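Local coordinates for protein superoxide dismutase (Clostridium difficile, PDB 3TJT) that probably converts superoxide radicals into hydrogen peroxide and molecular oxygen at an iron(III) centre, as an iron/manganese-family superoxide dismutase, at residues K9-Y13 with F89-P94; I164-V168 with Y184-W188. All coordinates share one frame; numbering follows the deposited sequence.

Contact 1: K9-Y13 with F89-P94; sequences KPLPY and FDIMTP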
ATOM      1  N   LYS A   9      -9.040 -19.054   9.234  1.00 21.36           N
ATOM      2  CA  LYS A   9     -10.453 -19.303   9.498  1.00 20.56           C
ATOM      3  C   LYS A   9     -11.208 -19.372   8.171  1.00 22.12           C
ATOM      4  O   LYS A   9     -11.094 -18.471   7.337  1.00 20.15           O
ATOM      5  CB  LYS A   9     -11.032 -18.196  10.379  1.00 21.88           C
ATOM      6  CG  LYS A   9     -12.527 -18.335  10.654  1.00 22.12           C
ATOM      7  CD  LYS A   9     -12.966 -17.377  11.747  1.00 26.33           C
ATOM      8  CE  LYS A   9     -14.447 -17.528  12.077  1.00 28.94           C
ATOM      9  NZ  LYS A   9     -14.830 -16.627  13.202  1.00 29.71           N
ATOM     10  N   PRO A  10     -11.970 -20.455   7.954  1.00 22.58           N
ATOM     11  CA  PRO A  10     -12.727 -20.553   6.700  1.00 21.85           C
ATOM     12  C   PRO A  10     -13.677 -19.374   6.551  1.00 20.40           C
ATOM     13  O   PRO A  10     -14.239 -18.904   7.538  1.00 22.01           O
ATOM     14  CB  PRO A  10     -13.515 -21.862   6.868  1.00 25.04           C
ATOM     15  CG  PRO A  10     -12.690 -22.666   7.838  1.00 24.70           C
ATOM     16  CD  PRO A  10     -12.146 -21.646   8.806  1.00 23.93           C
ATOM     17  N   LEU A  11     -13.848 -18.892   5.327  1.00 22.62           N
ATOM     18  CA  LEU A  11     -14.759 -17.779   5.079  1.00 19.56           C
ATOM     19  C   LEU A  11     -16.138 -18.125   5.644  1.00 22.42           C
ATOM     20  O   LEU A  11     -16.629 -19.235   5.441  1.00 25.01           O
ATOM     21  CB  LEU A  11     -14.848 -17.480   3.581  1.00 19.24           C
ATOM     22  CG  LEU A  11     -15.414 -16.110   3.223  1.00 23.03           C
ATOM     23  CD1 LEU A  11     -14.453 -14.990   3.662  1.00 20.25           C
ATOM     24  CD2 LEU A  11     -15.681 -16.024   1.724  1.00 19.64           C
ATOM     25  N   PRO A  12     -16.750 -17.189   6.381  1.00 22.93           N
ATOM     26  CA  PRO A  12     -18.009 -17.467   7.096  1.00 23.61           C
ATOM     27  C   PRO A  12     -19.273 -17.469   6.220  1.00 27.12           C
ATOM     28  O   PRO A  12     -20.378 -17.529   6.762  1.00 24.24           O
ATOM     29  CB  PRO A  12     -18.101 -16.318   8.116  1.00 26.87           C
ATOM     30  CG  PRO A  12     -16.712 -15.699   8.163  1.00 25.09           C
ATOM     31  CD  PRO A  12     -16.157 -15.901   6.781  1.00 22.91           C
ATOM     32  N   TYR A  13     -19.114 -17.378   4.904  1.00 25.33           N
ATOM     33  CA  TYR A  13     -20.239 -17.326   3.969  1.00 22.87           C
ATOM     34  C   TYR A  13     -19.678 -17.704   2.604  1.00 24.76           C
ATOM     35  O   TYR A  13     -18.468 -17.861   2.455  1.00 22.19           O
ATOM     36  CB  TYR A  13     -20.865 -15.921   3.932  1.00 22.86           C
ATOM     37  CG  TYR A  13     -19.837 -14.837   4.181  1.00 22.64           C
ATOM     38  CD1 TYR A  13     -18.993 -14.413   3.163  1.00 22.32           C
ATOM     39  CD2 TYR A  13     -19.685 -14.273   5.446  1.00 22.21           C
ATOM     40  CE1 TYR A  13     -18.018 -13.438   3.392  1.00 23.05           C
ATOM     41  CE2 TYR A  13     -18.716 -13.304   5.689  1.00 21.19           C
ATOM     42  CZ  TYR A  13     -17.886 -12.888   4.657  1.00 21.24           C
ATOM     43  OH  TYR A  13     -16.911 -11.932   4.890  1.00 19.70           O
ATOM     44  N   PHE A  89     -13.163 -10.463   7.601  1.00 17.55           N
ATOM     45  CA  PHE A  89     -14.155 -11.360   7.011  1.00 17.21           C
ATOM     46  C   PHE A  89     -15.298 -11.612   8.001  1.00 20.37           C
ATOM     47  O   PHE A  89     -16.445 -11.747   7.590  1.00 19.21           O
ATOM     48  CB  PHE A  89     -13.510 -12.648   6.504  1.00 16.28           C
ATOM     49  CG  PHE A  89     -12.481 -12.410   5.419  1.00 16.66           C
ATOM     50  CD1 PHE A  89     -12.788 -11.595   4.330  1.00 18.16           C
ATOM     51  CD2 PHE A  89     -11.222 -12.978   5.491  1.00 17.86           C
ATOM     52  CE1 PHE A  89     -11.845 -11.356   3.330  1.00 19.22           C
ATOM     53  CE2 PHE A  89     -10.275 -12.751   4.487  1.00 16.17           C
ATOM     54  CZ  PHE A  89     -10.589 -11.937   3.412  1.00 15.59           C
ATOM     55  N   ASP A  90     -14.988 -11.614   9.299  1.00 18.49           N
ATOM     56  CA  ASP A  90     -16.035 -11.771  10.323  1.00 21.83           C
ATOM     57  C   ASP A  90     -16.974 -10.568  10.436  1.00 23.74           C
ATOM     58  O   ASP A  90     -18.126 -10.703  10.871  1.00 22.27           O
ATOM     59  CB  ASP A  90     -15.413 -12.069  11.700  1.00 20.73           C
ATOM     60  CG  ASP A  90     -15.050 -13.527  11.880  1.00 25.87           C
ATOM     61  OD1 ASP A  90     -15.441 -14.364  11.037  1.00 23.55           O
ATOM     62  OD2 ASP A  90     -14.360 -13.840  12.874  1.00 25.76           O
ATOM     63  N   ILE A  91     -16.500  -9.388  10.043  1.00 18.29           N
ATOM     64  CA  ILE A  91     -17.270  -8.168  10.250  1.00 17.30           C
ATOM     65  C   ILE A  91     -18.148  -7.832   9.034  1.00 16.85           C
ATOM     66  O   ILE A  91     -18.797  -6.788   8.982  1.00 18.63           O
ATOM     67  CB  ILE A  91     -16.362  -6.969  10.643  1.00 17.15           C
ATOM     68  CG1 ILE A  91     -17.138  -5.946  11.478  1.00 18.90           C
ATOM     69  CG2 ILE A  91     -15.748  -6.299   9.408  1.00 18.77           C
ATOM     70  CD1 ILE A  91     -17.759  -6.552  12.737  1.00 18.36           C
ATOM     71  N   MET A  92     -18.161  -8.736   8.059  1.00 18.37           N
ATOM     72  CA  MET A  92     -19.050  -8.594   6.914  1.00 17.00           C
ATOM     73  C   MET A  92     -20.053  -9.742   6.887  1.00 16.28           C
ATOM     74  O   MET A  92     -19.798 -10.811   7.443  1.00 17.50           O
ATOM     75  CB  MET A  92     -18.248  -8.560   5.608  1.00 16.94           C
ATOM     76  CG  MET A  92     -17.260  -7.372   5.539  1.00 17.60           C
ATOM     77  SD  MET A  92     -16.478  -7.238   3.919  1.00 17.61           S
ATOM     78  CE  MET A  92     -15.361  -8.624   3.947  1.00 18.33           C
ATOM     79  N   THR A  93     -21.188  -9.519   6.229  1.00 17.69           N
ATOM     80  CA  THR A  93     -22.211 -10.562   6.134  1.00 17.76           C
ATOM     81  C   THR A  93     -23.178 -10.274   4.987  1.00 16.89           C
ATOM     82  O   THR A  93     -23.451  -9.116   4.675  1.00 18.29           O
ATOM     83  CB  THR A  93     -23.032 -10.657   7.453  1.00 20.38           C
ATOM     84  OG1 THR A  93     -24.029 -11.690   7.336  1.00 19.83           O
ATOM     85  CG2 THR A  93     -23.710  -9.334   7.751  1.00 18.05           C
ATOM     86  N   PRO A  94     -23.712 -11.335   4.362  1.00 17.16           N
ATOM     87  CA  PRO A  94     -24.782 -11.160   3.372  1.00 20.28           C
ATOM     88  C   PRO A  94     -26.142 -10.885   4.023  1.00 23.35           C
ATOM     89  O   PRO A  94     -27.074 -10.474   3.332  1.00 21.53           O
ATOM     90  CB  PRO A  94     -24.807 -12.509   2.650  1.00 21.61           C
ATOM     91  CG  PRO A  94     -24.329 -13.478   3.667  1.00 23.70           C
ATOM     92  CD  PRO A  94     -23.277 -12.741   4.465  1.00 20.56           C
TER
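Y13 reaches across to the end of helix 72-90 and donates a hydrogen bond from its hydroxyl to the backbone carbonyl of F89: OH to F89 O is 2.7 Å, in the carbonyl plane and on a lone pair. That carbonyl oxygen lies at the edge of the tyrosine ring and also receives a weak bond from M92 N, so the last helical turn is tied off partly by a side chain. P94 CD lies 4.0 Å from Y13 CD2. The ring is put there by a chi1 of 32°, which wedges CG between the backbone N and the carbonyl carbon. L11 crosses F89 at about a right angle, and its CD1 sits 4.1 Å from the ring centroid in an off-centre CH-pi contact. At the solvent side K9, fully extended, approaches D90 from the opposite direction and forms a salt bridge; NZ is 2.8 Å from OD2, on the syn side and 20° out of the carboxylate plane, with a weaker bond to OD1. P12 CG packs against that same OD1 at 3.4 Å. Helix 24-46 covers the inner side: L11 rests on M27 and H31, and F89 meets the iron ligand H30 edge-to-face, which places this end of helix 72-90, with L11 against it, beside the metal site.

Contact 2: I164-V168 with Y184-W188; sequences IGLDV and YIDNW. With FE (Fe (III) ion), chain B.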
ATOM      1  N   ILE A 164     -15.575  -2.151  14.258  1.00 19.03           N
ATOM      2  CA  ILE A 164     -15.565  -2.523  12.836  1.00 16.54           C
ATOM      3  C   ILE A 164     -14.256  -2.028  12.206  1.00 17.66           C
ATOM      4  O   ILE A 164     -13.564  -1.181  12.771  1.00 16.94           O
ATOM      5  CB  ILE A 164     -16.783  -1.972  12.040  1.00 19.43           C
ATOM      6  CG1 ILE A 164     -16.650  -0.469  11.773  1.00 19.31           C
ATOM      7  CG2 ILE A 164     -18.114  -2.333  12.737  1.00 17.63           C
ATOM      8  CD1 ILE A 164     -17.735   0.101  10.847  1.00 20.40           C
ATOM      9  N   GLY A 165     -13.911  -2.558  11.043  1.00 16.55           N
ATOM     10  CA  GLY A 165     -12.697  -2.123  10.370  1.00 16.77           C
ATOM     11  C   GLY A 165     -12.796  -2.415   8.889  1.00 18.40           C
ATOM     12  O   GLY A 165     -13.420  -3.402   8.509  1.00 17.12           O
ATOM     13  N   LEU A 166     -12.182  -1.559   8.071  1.00 17.61           N
ATOM     14  CA  LEU A 166     -12.237  -1.675   6.610  1.00 16.38           C
ATOM     15  C   LEU A 166     -10.832  -1.705   6.023  1.00 17.84           C
ATOM     16  O   LEU A 166     -10.017  -0.805   6.263  1.00 18.64           O
ATOM     17  CB  LEU A 166     -13.018  -0.498   6.014  1.00 14.45           C
ATOM     18  CG  LEU A 166     -13.074  -0.396   4.479  1.00 14.89           C
ATOM     19  CD1 LEU A 166     -13.668  -1.661   3.856  1.00 16.63           C
ATOM     20  CD2 LEU A 166     -13.852   0.855   4.065  1.00 15.74           C
ATOM     21  N   ASP A 167     -10.566  -2.751   5.255  1.00 14.36           N
ATOM     22  CA  ASP A 167      -9.307  -2.934   4.538  1.00 16.76           C
ATOM     23  C   ASP A 167      -9.284  -2.004   3.328  1.00 17.28           C
ATOM     24  O   ASP A 167     -10.127  -2.122   2.442  1.00 16.16           O
ATOM     25  CB  ASP A 167      -9.222  -4.400   4.095  1.00 15.47           C
ATOM     26  CG  ASP A 167      -7.875  -4.782   3.518  1.00 16.33           C
ATOM     27  OD1 ASP A 167      -7.009  -3.898   3.318  1.00 16.21           O
ATOM     28  OD2 ASP A 167      -7.665  -5.993   3.267  1.00 16.74           O
ATOM     29  N   VAL A 168      -8.335  -1.069   3.284  1.00 16.89           N
ATOM     30  CA  VAL A 168      -8.203  -0.221   2.093  1.00 13.54           C
ATOM     31  C   VAL A 168      -6.879  -0.409   1.353  1.00 13.01           C
ATOM     32  O   VAL A 168      -6.466   0.462   0.585  1.00 17.29           O
ATOM     33  CB  VAL A 168      -8.482   1.294   2.359  1.00 18.01           C
ATOM     34  CG1 VAL A 168      -9.953   1.519   2.707  1.00 17.19           C
ATOM     35  CG2 VAL A 168      -7.575   1.847   3.456  1.00 17.30           C
ATOM     36  N   TYR A 184     -15.953   1.927  -3.349  1.00 17.25           N
ATOM     37  CA  TYR A 184     -15.754   0.737  -2.532  1.00 16.59           C
ATOM     38  C   TYR A 184     -16.182   1.004  -1.092  1.00 19.75           C
ATOM     39  O   TYR A 184     -16.902   0.207  -0.485  1.00 18.71           O
ATOM     40  CB  TYR A 184     -14.281   0.339  -2.575  1.00 17.73           C
ATOM     41  CG  TYR A 184     -13.814  -0.659  -1.529  1.00 17.07           C
ATOM     42  CD1 TYR A 184     -14.315  -1.957  -1.487  1.00 16.94           C
ATOM     43  CD2 TYR A 184     -12.823  -0.309  -0.616  1.00 15.75           C
ATOM     44  CE1 TYR A 184     -13.846  -2.884  -0.539  1.00 18.19           C
ATOM     45  CE2 TYR A 184     -12.355  -1.205   0.322  1.00 15.95           C
ATOM     46  CZ  TYR A 184     -12.865  -2.490   0.362  1.00 17.19           C
ATOM     47  OH  TYR A 184     -12.371  -3.367   1.296  1.00 16.43           O
ATOM     48  N   ILE A 185     -15.735   2.130  -0.549  1.00 18.09           N
ATOM     49  CA  ILE A 185     -16.051   2.477   0.837  1.00 17.41           C
ATOM     50  C   ILE A 185     -17.557   2.619   1.030  1.00 21.37           C
ATOM     51  O   ILE A 185     -18.139   2.046   1.953  1.00 21.74           O
ATOM     52  CB  ILE A 185     -15.338   3.773   1.264  1.00 19.54           C
ATOM     53  CG1 ILE A 185     -13.820   3.556   1.243  1.00 19.85           C
ATOM     54  CG2 ILE A 185     -15.817   4.211   2.645  1.00 22.01           C
ATOM     55  CD1 ILE A 185     -13.006   4.851   1.225  1.00 19.84           C
ATOM     56  N   ASP A 186     -18.196   3.368   0.144  1.00 20.16           N
ATOM     57  CA  ASP A 186     -19.637   3.563   0.252  1.00 24.54           C
ATOM     58  C   ASP A 186     -20.403   2.240   0.152  1.00 22.56           C
ATOM     59  O   ASP A 186     -21.314   1.982   0.940  1.00 24.23           O
ATOM     60  CB  ASP A 186     -20.134   4.542  -0.807  1.00 28.10           C
ATOM     61  CG  ASP A 186     -21.536   5.046  -0.512  1.00 37.65           C
ATOM     62  OD1 ASP A 186     -21.776   5.550   0.611  1.00 36.36           O
ATOM     63  OD2 ASP A 186     -22.397   4.932  -1.401  1.00 40.50           O
ATOM     64  N   ASN A 187     -20.023   1.396  -0.799  1.00 20.10           N
ATOM     65  CA  ASN A 187     -20.700   0.115  -0.977  1.00 19.10           C
ATOM     66  C   ASN A 187     -20.499  -0.840   0.187  1.00 22.86           C
ATOM     67  O   ASN A 187     -21.358  -1.669   0.473  1.00 20.07           O
ATOM     68  CB  ASN A 187     -20.270  -0.549  -2.281  1.00 22.02           C
ATOM     69  CG  ASN A 187     -21.139  -0.137  -3.446  1.00 32.06           C
ATOM     70  OD1 ASN A 187     -22.216   0.429  -3.254  1.00 37.57           O
ATOM     71  ND2 ASN A 187     -20.683  -0.414  -4.656  1.00 34.01           N
ATOM     72  N   TRP A 188     -19.360  -0.719   0.862  1.00 19.49           N
ATOM     73  CA  TRP A 188     -19.026  -1.646   1.933  1.00 20.40           C
ATOM     74  C   TRP A 188     -20.026  -1.580   3.090  1.00 17.60           C
ATOM     75  O   TRP A 188     -20.254  -2.575   3.780  1.00 18.93           O
ATOM     76  CB  TRP A 188     -17.605  -1.375   2.425  1.00 18.29           C
ATOM     77  CG  TRP A 188     -17.156  -2.245   3.549  1.00 17.07           C
ATOM     78  CD1 TRP A 188     -16.796  -3.555   3.482  1.00 16.28           C
ATOM     79  CD2 TRP A 188     -16.978  -1.846   4.917  1.00 17.50           C
ATOM     80  NE1 TRP A 188     -16.412  -4.003   4.725  1.00 17.26           N
ATOM     81  CE2 TRP A 188     -16.520  -2.973   5.622  1.00 17.60           C
ATOM     82  CE3 TRP A 188     -17.159  -0.644   5.605  1.00 19.20           C
ATOM     83  CZ2 TRP A 188     -16.235  -2.936   6.985  1.00 16.78           C
ATOM     84  CZ3 TRP A 188     -16.881  -0.609   6.965  1.00 20.79           C
ATOM     85  CH2 TRP A 188     -16.429  -1.750   7.640  1.00 18.26           C
TER
HETATM   86 FE    FE B   1      -6.379  -7.308   2.736  1.00 25.18          FE
HETATM   87  O   HOH W   1      -4.925  -5.948   3.743  1.00 16.43           O
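The metal-binding strand of the C-terminal alpha/beta domain packs here on helix 181-188, with the iron ligand D167 at the strand's end. D167 OD2 holds the iron(III) ion at 1.9 Å, alongside H30, H85, H171 and a water, while OD1 accepts a bond from W169 N. Behind the ligand, the Y184 hydroxyl donates a hydrogen bond to the backbone carbonyl of the same aspartate, OH to D167 O being 2.8 Å, in the carbonyl plane with a C=O...donor angle of 152°. The helix therefore grips the main chain of a first-shell residue. L166 fills the middle of the interface. With CG anti to the backbone N (chi1 175°), it sends CD1 over one face of W188, 3.4 Å from the centroid of the five-membered ring and only 6° off its normal. CD1 also lies 3.3 Å from Y184 OH, so one methyl touches both aromatic side chains, while CD2 packs on I185 CG1 at 3.9 Å. At the far end I164 CD1 touches W188 CH2, and the buried G165 O, which has no hydrogen-bond partner, sits 3.2 Å from W188 CZ2. Strand 161-167 pairs through I164 and L166 with strand 132-138; L166 also meets F121 of helix 114-127 and F88 of helix 72-90, while I164 packs on helix 194-202.

From the N terminus, the chain passes through 9-13, runs through helices 24-46, 57-62 and 72-90, and returns at 89-94, where contact 1 closes the alpha-hairpin domain on itself. Helices 101-111 and 114-127 and strands 132-138 and 144-150 follow before contact 2 opens on the third strand of the sheet, 161-167; its shorter loop, carrying the iron ligand H171, closes at 184-188. The two loops lie in series, neither enclosing the other. They nevertheless touch: M92 SD is 3.3 Å from W188 NE1, and I91 packs its CG1 on I164 CG2 and its CG2 near G165 O. The segment leaving helix 72-90 thereby joins the two domains whose residues together bind the iron.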